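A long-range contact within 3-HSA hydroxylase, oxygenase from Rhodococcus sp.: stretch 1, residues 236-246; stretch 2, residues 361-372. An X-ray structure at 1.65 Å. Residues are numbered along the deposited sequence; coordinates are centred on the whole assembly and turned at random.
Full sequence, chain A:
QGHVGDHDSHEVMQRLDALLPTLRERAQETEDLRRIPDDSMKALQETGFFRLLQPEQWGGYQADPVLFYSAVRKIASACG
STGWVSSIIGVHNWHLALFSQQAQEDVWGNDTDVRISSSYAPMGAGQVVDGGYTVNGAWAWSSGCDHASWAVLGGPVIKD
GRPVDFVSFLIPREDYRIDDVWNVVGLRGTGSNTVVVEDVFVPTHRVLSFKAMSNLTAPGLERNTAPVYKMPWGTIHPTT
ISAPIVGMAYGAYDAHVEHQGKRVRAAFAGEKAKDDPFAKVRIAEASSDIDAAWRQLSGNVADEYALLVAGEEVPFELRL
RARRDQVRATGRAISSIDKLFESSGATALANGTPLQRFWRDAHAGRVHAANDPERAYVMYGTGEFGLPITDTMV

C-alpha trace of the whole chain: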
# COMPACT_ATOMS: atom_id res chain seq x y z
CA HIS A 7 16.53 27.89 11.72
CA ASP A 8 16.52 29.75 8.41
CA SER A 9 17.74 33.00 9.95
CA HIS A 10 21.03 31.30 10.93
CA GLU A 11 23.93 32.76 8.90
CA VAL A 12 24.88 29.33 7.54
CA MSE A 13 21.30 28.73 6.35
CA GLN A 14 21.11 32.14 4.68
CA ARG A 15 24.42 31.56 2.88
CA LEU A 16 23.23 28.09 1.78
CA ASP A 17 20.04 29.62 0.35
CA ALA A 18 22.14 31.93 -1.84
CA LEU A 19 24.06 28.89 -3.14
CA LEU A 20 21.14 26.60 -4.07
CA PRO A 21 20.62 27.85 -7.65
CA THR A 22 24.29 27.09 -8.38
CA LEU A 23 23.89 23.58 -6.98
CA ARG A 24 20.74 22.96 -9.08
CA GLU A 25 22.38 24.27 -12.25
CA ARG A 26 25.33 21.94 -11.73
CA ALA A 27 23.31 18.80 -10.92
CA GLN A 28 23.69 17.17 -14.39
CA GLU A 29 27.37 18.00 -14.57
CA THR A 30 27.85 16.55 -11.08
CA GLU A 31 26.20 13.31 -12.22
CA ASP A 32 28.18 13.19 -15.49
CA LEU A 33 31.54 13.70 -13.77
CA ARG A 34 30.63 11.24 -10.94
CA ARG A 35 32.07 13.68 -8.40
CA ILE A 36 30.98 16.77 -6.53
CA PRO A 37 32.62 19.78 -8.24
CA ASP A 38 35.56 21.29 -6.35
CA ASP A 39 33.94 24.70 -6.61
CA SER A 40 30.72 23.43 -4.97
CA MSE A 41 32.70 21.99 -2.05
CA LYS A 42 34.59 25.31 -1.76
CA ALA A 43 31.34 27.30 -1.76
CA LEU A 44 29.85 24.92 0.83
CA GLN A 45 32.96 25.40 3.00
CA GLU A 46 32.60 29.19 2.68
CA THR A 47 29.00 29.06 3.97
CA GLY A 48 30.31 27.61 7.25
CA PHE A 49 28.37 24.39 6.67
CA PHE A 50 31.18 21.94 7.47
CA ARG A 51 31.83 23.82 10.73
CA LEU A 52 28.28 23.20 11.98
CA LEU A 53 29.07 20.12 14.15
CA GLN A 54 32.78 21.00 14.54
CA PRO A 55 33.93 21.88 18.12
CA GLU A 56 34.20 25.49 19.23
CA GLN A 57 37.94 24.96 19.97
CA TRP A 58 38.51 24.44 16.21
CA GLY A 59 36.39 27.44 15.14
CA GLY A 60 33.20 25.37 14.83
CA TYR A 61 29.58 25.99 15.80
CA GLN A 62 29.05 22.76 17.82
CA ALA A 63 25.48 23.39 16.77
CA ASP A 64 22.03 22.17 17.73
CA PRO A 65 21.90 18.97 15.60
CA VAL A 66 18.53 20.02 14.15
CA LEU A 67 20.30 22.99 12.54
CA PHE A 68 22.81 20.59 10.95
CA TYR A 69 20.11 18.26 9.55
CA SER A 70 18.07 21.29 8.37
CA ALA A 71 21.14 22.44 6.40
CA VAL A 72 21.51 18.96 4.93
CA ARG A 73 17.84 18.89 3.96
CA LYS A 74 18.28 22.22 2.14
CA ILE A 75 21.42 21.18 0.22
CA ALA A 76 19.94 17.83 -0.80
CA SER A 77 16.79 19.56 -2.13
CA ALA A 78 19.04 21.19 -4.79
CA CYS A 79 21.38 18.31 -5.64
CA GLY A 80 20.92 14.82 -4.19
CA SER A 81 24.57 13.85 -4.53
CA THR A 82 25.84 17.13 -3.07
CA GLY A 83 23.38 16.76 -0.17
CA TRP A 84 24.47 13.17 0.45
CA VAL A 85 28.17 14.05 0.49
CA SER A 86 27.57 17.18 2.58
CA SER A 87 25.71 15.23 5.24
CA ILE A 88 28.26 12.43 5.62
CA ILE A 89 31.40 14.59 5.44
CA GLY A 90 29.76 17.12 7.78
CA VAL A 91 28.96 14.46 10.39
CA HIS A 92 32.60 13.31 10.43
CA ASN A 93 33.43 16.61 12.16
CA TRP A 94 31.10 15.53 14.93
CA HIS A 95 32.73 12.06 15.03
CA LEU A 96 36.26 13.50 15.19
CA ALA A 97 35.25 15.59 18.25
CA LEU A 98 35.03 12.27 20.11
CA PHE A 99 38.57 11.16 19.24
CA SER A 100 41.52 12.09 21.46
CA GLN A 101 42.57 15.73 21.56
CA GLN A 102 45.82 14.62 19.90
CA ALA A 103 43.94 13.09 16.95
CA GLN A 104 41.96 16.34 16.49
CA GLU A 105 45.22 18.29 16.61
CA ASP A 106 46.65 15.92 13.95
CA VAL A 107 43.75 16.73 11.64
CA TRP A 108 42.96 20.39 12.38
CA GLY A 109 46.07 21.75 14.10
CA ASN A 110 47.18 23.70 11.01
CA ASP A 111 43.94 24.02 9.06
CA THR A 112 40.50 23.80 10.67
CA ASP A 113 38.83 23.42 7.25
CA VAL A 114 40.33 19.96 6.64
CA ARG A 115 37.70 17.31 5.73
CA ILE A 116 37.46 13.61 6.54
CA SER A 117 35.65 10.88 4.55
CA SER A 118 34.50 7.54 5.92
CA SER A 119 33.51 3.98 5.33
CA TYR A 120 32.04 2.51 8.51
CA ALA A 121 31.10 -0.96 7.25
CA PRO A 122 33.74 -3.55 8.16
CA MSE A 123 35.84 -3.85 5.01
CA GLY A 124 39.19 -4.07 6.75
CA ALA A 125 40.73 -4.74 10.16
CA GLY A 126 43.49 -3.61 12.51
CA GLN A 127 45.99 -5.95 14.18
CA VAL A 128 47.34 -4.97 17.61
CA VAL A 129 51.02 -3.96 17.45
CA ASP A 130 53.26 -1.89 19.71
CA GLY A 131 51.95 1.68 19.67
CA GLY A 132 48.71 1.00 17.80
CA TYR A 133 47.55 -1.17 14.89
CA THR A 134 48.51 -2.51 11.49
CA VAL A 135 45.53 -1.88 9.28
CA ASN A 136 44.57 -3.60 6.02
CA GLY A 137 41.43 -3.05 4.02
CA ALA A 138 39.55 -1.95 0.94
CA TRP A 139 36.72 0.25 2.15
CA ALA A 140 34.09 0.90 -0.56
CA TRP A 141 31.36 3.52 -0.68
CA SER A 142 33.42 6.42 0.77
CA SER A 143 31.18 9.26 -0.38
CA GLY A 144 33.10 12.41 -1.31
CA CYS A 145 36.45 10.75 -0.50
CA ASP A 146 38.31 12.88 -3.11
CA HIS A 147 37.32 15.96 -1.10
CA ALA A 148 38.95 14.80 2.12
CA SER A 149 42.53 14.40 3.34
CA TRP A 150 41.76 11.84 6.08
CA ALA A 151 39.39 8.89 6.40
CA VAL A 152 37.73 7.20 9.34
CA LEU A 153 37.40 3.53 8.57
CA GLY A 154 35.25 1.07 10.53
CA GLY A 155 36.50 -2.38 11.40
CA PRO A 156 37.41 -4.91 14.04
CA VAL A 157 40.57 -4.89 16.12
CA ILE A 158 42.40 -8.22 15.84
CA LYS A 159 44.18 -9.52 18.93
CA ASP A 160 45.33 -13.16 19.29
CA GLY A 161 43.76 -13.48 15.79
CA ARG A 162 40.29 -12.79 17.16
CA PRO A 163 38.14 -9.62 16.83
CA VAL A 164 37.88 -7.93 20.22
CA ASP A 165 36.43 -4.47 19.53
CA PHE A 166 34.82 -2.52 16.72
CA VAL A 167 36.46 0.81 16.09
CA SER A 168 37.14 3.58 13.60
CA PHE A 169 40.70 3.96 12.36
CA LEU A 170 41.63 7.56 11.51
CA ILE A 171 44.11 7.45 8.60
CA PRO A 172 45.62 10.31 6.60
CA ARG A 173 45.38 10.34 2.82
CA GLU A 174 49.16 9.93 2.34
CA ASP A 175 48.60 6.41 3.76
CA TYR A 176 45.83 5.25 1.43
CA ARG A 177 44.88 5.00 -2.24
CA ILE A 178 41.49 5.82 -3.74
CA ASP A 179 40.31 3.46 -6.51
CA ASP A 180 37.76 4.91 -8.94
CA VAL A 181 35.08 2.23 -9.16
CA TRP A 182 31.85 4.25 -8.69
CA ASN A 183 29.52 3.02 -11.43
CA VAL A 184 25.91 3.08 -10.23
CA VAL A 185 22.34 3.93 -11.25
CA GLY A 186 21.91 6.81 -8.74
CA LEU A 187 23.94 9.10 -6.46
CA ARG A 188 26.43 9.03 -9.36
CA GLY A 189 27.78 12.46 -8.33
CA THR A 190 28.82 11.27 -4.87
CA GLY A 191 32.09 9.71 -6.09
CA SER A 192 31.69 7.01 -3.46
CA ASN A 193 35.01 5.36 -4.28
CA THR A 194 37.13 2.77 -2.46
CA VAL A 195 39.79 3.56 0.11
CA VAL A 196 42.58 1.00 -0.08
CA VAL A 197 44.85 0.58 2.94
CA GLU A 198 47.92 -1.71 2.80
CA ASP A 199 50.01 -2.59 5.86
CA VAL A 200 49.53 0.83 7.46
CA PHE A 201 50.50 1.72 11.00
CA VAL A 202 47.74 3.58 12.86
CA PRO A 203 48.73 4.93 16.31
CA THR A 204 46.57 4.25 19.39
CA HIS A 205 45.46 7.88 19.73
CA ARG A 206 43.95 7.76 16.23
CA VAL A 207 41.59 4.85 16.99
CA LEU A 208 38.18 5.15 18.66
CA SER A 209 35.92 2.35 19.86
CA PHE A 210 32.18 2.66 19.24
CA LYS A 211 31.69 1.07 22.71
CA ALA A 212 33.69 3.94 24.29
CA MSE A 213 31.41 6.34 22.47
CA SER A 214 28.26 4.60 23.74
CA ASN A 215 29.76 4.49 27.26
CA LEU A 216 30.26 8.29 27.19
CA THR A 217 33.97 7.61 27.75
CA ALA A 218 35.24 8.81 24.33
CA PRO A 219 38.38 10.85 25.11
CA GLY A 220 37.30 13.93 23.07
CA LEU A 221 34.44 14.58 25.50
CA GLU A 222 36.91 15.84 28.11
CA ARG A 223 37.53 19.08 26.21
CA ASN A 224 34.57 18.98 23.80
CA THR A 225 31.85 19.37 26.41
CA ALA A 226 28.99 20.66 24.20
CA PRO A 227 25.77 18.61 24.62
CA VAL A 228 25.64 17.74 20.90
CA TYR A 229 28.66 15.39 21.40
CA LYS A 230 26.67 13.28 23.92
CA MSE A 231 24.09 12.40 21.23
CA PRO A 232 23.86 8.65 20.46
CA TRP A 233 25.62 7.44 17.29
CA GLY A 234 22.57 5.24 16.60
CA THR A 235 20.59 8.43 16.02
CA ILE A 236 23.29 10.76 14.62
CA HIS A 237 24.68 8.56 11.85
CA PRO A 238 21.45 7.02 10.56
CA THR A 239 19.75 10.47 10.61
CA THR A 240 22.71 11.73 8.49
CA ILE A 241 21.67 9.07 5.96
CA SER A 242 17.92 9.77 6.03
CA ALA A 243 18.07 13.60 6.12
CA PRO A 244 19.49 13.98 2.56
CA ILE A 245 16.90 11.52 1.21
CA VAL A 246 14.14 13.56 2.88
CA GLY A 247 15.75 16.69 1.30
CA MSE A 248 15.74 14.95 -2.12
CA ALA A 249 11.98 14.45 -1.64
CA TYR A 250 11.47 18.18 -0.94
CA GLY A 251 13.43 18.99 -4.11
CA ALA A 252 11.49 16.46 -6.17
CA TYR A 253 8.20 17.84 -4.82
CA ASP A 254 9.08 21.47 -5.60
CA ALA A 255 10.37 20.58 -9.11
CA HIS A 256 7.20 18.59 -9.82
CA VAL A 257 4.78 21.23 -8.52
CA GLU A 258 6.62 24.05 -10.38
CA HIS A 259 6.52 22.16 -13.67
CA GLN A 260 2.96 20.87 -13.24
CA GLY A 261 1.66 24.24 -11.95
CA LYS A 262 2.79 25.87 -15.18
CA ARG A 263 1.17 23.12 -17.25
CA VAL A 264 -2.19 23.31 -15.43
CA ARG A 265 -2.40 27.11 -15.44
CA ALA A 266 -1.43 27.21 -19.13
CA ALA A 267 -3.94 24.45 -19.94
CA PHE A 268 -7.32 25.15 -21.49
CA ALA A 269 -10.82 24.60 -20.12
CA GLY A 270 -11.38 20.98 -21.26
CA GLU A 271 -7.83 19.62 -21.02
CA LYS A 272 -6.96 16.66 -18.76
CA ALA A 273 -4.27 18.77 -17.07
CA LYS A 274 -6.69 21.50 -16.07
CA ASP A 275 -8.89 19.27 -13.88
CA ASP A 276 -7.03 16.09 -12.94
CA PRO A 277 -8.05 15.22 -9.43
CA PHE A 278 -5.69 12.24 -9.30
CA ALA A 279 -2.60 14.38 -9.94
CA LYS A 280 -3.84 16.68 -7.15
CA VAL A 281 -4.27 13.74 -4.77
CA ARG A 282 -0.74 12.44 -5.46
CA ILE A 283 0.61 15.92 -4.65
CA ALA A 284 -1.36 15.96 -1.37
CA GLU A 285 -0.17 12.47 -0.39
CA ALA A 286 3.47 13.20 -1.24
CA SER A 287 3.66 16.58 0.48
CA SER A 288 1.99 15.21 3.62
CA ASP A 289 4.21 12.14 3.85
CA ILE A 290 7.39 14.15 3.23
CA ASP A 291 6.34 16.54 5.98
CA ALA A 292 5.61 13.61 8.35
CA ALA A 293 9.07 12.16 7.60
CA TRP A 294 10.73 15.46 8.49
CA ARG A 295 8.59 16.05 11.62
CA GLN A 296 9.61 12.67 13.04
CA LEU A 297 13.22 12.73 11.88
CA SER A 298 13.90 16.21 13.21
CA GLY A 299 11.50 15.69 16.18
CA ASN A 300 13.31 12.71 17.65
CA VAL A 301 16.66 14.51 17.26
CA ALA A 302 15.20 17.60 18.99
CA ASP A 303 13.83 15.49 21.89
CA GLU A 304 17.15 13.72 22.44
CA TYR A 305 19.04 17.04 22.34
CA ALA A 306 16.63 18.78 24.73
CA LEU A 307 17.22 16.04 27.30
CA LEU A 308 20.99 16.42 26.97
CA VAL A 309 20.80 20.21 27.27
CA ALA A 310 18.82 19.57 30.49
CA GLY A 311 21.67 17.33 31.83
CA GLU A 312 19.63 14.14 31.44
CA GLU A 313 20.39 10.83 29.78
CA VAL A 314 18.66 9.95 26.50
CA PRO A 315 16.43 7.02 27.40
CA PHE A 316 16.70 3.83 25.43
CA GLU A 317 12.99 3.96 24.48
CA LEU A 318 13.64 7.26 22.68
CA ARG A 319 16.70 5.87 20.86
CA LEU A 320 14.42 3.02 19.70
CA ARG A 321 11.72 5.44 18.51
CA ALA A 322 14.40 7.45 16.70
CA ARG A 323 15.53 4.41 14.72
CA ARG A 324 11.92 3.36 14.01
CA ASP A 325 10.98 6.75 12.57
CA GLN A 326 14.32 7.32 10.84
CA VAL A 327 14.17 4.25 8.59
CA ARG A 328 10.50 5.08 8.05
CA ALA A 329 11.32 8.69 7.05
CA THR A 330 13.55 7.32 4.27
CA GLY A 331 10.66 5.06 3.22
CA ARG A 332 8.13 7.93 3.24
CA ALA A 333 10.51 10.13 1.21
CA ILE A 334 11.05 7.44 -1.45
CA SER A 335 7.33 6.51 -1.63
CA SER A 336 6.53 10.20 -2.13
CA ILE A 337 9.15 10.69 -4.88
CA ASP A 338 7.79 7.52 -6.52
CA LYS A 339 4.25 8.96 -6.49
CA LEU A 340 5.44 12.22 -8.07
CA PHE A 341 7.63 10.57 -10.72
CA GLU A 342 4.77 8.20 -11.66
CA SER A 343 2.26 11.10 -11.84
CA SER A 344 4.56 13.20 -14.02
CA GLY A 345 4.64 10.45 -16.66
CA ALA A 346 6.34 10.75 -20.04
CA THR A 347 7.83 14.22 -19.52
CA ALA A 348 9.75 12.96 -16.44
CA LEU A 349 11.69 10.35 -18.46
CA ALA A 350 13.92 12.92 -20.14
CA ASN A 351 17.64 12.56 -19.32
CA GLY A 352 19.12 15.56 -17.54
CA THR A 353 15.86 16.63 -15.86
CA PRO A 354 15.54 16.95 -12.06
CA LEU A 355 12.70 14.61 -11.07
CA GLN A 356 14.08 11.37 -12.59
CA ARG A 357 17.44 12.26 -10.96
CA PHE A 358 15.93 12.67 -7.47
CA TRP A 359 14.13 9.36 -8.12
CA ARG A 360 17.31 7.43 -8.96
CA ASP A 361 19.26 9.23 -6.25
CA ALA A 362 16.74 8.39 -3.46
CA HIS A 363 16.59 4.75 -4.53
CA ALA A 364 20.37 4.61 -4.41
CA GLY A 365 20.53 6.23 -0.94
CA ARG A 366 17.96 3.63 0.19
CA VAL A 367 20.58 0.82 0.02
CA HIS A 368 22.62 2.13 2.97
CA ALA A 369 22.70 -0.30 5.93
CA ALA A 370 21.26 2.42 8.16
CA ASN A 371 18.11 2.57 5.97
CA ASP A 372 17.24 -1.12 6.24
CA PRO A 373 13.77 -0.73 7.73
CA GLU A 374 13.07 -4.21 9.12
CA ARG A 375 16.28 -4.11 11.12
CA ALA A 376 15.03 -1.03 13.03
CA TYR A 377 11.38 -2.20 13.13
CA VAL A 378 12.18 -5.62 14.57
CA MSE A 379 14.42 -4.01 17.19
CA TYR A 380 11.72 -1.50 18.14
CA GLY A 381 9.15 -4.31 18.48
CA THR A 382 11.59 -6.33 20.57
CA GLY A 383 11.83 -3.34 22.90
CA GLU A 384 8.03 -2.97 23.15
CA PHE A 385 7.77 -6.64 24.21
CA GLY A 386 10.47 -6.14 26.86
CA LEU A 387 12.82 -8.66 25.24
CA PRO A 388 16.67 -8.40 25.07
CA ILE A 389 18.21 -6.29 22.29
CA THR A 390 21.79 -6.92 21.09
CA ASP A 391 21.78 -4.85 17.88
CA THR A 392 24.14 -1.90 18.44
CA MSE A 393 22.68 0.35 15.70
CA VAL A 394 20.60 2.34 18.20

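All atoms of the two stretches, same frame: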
# COMPACT_ATOMS: atom_id res chain seq x y z
N ILE A 236 22.53 9.79 15.43
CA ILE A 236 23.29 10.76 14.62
C ILE A 236 23.65 10.25 13.23
O ILE A 236 23.46 10.97 12.22
CB ILE A 236 24.59 11.14 15.40
CG1 ILE A 236 24.19 11.97 16.64
CG2 ILE A 236 25.61 11.86 14.48
CD1 ILE A 236 23.78 13.46 16.32
N HIS A 237 24.20 9.03 13.16
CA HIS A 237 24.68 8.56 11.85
C HIS A 237 23.50 8.16 10.95
O HIS A 237 23.39 8.67 9.83
CB HIS A 237 25.73 7.47 12.02
CG HIS A 237 26.17 6.84 10.73
ND1 HIS A 237 26.64 7.57 9.66
CD2 HIS A 237 26.18 5.54 10.34
CE1 HIS A 237 26.94 6.75 8.67
NE2 HIS A 237 26.66 5.52 9.05
N PRO A 238 22.59 7.31 11.45
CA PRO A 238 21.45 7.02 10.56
C PRO A 238 20.63 8.25 10.13
O PRO A 238 20.15 8.31 8.99
CB PRO A 238 20.61 6.02 11.37
CG PRO A 238 21.65 5.31 12.22
CD PRO A 238 22.54 6.48 12.67
N THR A 239 20.47 9.24 11.01
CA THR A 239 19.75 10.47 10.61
C THR A 239 20.53 11.22 9.51
O THR A 239 19.93 11.80 8.59
CB THR A 239 19.47 11.37 11.83
OG1 THR A 239 18.65 10.63 12.75
CG2 THR A 239 18.72 12.67 11.42
N THR A 240 21.87 11.15 9.57
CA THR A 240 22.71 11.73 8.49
C THR A 240 22.48 11.07 7.12
O THR A 240 22.68 11.69 6.07
CB THR A 240 24.20 11.84 8.89
OG1 THR A 240 24.57 13.24 8.90
CG2 THR A 240 25.10 11.14 7.90
N ILE A 241 22.01 9.82 7.15
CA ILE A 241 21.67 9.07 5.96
C ILE A 241 20.23 9.34 5.50
O ILE A 241 19.97 9.40 4.29
CB ILE A 241 21.91 7.54 6.25
CG1 ILE A 241 23.38 7.29 6.58
CG2 ILE A 241 21.29 6.64 5.15
CD1 ILE A 241 24.38 7.86 5.52
N SER A 242 19.31 9.50 6.43
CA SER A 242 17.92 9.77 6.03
C SER A 242 17.69 11.24 5.64
O SER A 242 16.92 11.52 4.73
CB SER A 242 16.91 9.38 7.14
OG SER A 242 16.96 7.98 7.37
N ALA A 243 18.33 12.16 6.37
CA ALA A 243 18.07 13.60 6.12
C ALA A 243 18.26 14.02 4.65
O ALA A 243 17.40 14.73 4.11
CB ALA A 243 18.91 14.48 7.06
N PRO A 244 19.35 13.59 3.98
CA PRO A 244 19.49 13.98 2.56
C PRO A 244 18.41 13.35 1.68
O PRO A 244 17.97 13.97 0.73
CB PRO A 244 20.91 13.52 2.18
CG PRO A 244 21.30 12.50 3.23
CD PRO A 244 20.50 12.79 4.46
N ILE A 245 17.95 12.15 2.01
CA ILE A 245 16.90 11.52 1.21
C ILE A 245 15.59 12.29 1.38
O ILE A 245 14.88 12.55 0.40
CB ILE A 245 16.77 10.04 1.51
CG1 ILE A 245 18.10 9.34 1.18
CG2 ILE A 245 15.62 9.44 0.71
CD1 ILE A 245 18.18 7.86 1.67
N VAL A 246 15.26 12.65 2.63
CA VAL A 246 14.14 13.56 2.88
C VAL A 246 14.30 14.87 2.05
O VAL A 246 13.36 15.31 1.38
CB VAL A 246 13.94 13.83 4.39
CG1 VAL A 246 12.84 14.88 4.60
CG2 VAL A 246 13.59 12.51 5.08
N ASP A 361 18.42 8.89 -7.41
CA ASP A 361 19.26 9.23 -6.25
C ASP A 361 18.70 8.68 -4.92
O ASP A 361 19.46 8.14 -4.09
CB ASP A 361 19.44 10.74 -6.16
CG ASP A 361 20.42 11.29 -7.20
OD1 ASP A 361 21.07 10.52 -7.94
OD2 ASP A 361 20.52 12.54 -7.31
N ALA A 362 17.39 8.86 -4.71
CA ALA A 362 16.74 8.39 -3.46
C ALA A 362 16.79 6.88 -3.40
O ALA A 362 17.08 6.30 -2.34
CB ALA A 362 15.29 8.91 -3.37
N HIS A 363 16.55 6.22 -4.54
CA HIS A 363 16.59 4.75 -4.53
C HIS A 363 18.00 4.22 -4.30
O HIS A 363 18.20 3.14 -3.71
CB HIS A 363 15.96 4.20 -5.80
CG HIS A 363 14.48 4.21 -5.76
ND1 HIS A 363 13.74 3.19 -5.18
CD2 HIS A 363 13.58 5.14 -6.17
CE1 HIS A 363 12.45 3.49 -5.26
NE2 HIS A 363 12.33 4.67 -5.84
N ALA A 364 19.00 5.02 -4.67
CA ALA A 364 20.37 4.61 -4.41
C ALA A 364 20.69 4.80 -2.93
O ALA A 364 21.29 3.92 -2.31
CB ALA A 364 21.35 5.38 -5.28
N GLY A 365 20.27 5.94 -2.37
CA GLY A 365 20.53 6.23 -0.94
C GLY A 365 19.87 5.16 -0.06
O GLY A 365 20.37 4.83 1.02
N ARG A 366 18.75 4.63 -0.54
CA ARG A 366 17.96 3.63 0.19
C ARG A 366 18.78 2.40 0.58
O ARG A 366 18.46 1.73 1.56
CB ARG A 366 16.76 3.24 -0.67
CG ARG A 366 15.97 2.01 -0.15
CD ARG A 366 15.28 2.26 1.20
NE ARG A 366 14.51 1.06 1.53
CZ ARG A 366 15.02 -0.05 2.03
NH1 ARG A 366 14.22 -1.10 2.21
NH2 ARG A 366 16.32 -0.14 2.34
N VAL A 367 19.84 2.08 -0.19
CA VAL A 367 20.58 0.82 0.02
C VAL A 367 21.49 0.83 1.25
O VAL A 367 21.99 -0.22 1.68
CB VAL A 367 21.39 0.38 -1.21
CG1 VAL A 367 20.51 0.43 -2.49
CG2 VAL A 367 22.68 1.21 -1.33
N HIS A 368 21.76 2.02 1.79
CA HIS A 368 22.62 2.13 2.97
C HIS A 368 22.13 1.23 4.12
O HIS A 368 20.92 1.14 4.36
CB HIS A 368 22.68 3.61 3.42
CG HIS A 368 23.80 3.90 4.37
ND1 HIS A 368 23.76 3.53 5.69
CD2 HIS A 368 25.00 4.50 4.17
CE1 HIS A 368 24.90 3.90 6.27
NE2 HIS A 368 25.66 4.49 5.37
N ALA A 369 23.07 0.58 4.82
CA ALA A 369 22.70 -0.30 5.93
C ALA A 369 21.79 0.38 6.92
O ALA A 369 20.91 -0.27 7.50
CB ALA A 369 23.94 -0.79 6.66
N ALA A 370 22.02 1.68 7.15
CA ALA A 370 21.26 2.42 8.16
C ALA A 370 19.80 2.71 7.73
O ALA A 370 18.99 3.17 8.55
CB ALA A 370 21.99 3.73 8.53
N ASN A 371 19.48 2.45 6.46
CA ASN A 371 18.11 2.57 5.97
C ASN A 371 17.31 1.27 5.97
O ASN A 371 16.10 1.29 5.70
CB ASN A 371 18.06 3.15 4.55
CG ASN A 371 18.32 4.64 4.49
OD1 ASN A 371 18.93 5.14 3.51
ND2 ASN A 371 17.87 5.35 5.48
N ASP A 372 17.97 0.14 6.25
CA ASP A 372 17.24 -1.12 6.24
C ASP A 372 16.10 -1.03 7.25
O ASP A 372 16.36 -0.87 8.45
CB ASP A 372 18.13 -2.30 6.58
CG ASP A 372 17.38 -3.60 6.44
OD1 ASP A 372 17.43 -4.22 5.35
OD2 ASP A 372 16.62 -3.93 7.36

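Contact between a kinked helix (236-246) and the end of a second helix with the turns that follow it (361-372); the two stretches together bury 400 Å². Pro 238, Ile 241 and Ile 245, three and four residues apart, lie along one side of the helix, with Ser 242 beside them. Pro 238 and Pro 244 lack an amide hydrogen, and the helix kinks where their N atoms make no bond to the preceding turn. Ile 241 and Ile 245 point their CA-to-CB bonds toward the other stretch and both have chi1 m, but they differ at chi2. With chi1 m, Ile 241 CG1 lies 3.7 Å from the centroid of the His 368 ring, 9° off its normal, a CH-pi contact; chi2 m (-53°) keeps Ile 241 CD1 over the same ring, 3.6 Å from His 368 NE2. In Ile 245, chi2 t (170°) carries CD1 to 3.6 Å from Gly 365 C, while Ile 245 CG2 meets Ala 362 CB at 4.1 Å. Gly 365 leaves room for Ile 245 CD1: an ideal CB there would sit 2.9 Å from it, a clash. His 368, chi1 t and chi2 -76°, is held by a hydrogen bond from Ala 370 N to His 368 ND1 (2.9 Å), which helps hold the ring with one face to Ile 241. The rings of His 237 and His 368 form an oblique pair, centroids 5.5 Å apart and planes at 68°. Ala 370 lies where the backbones come close, its CA 5.2 Å from Pro 238 CA; its CB is 3.9 Å from Pro 238 CB and 4.3 Å from Ile 241 CG1. Asn 371 starts sideways, but with chi1 m its end comes nearer, facing Ser 242 and the two isoleucines; its amide is probably turned over in the model, so its polar contacts remain open.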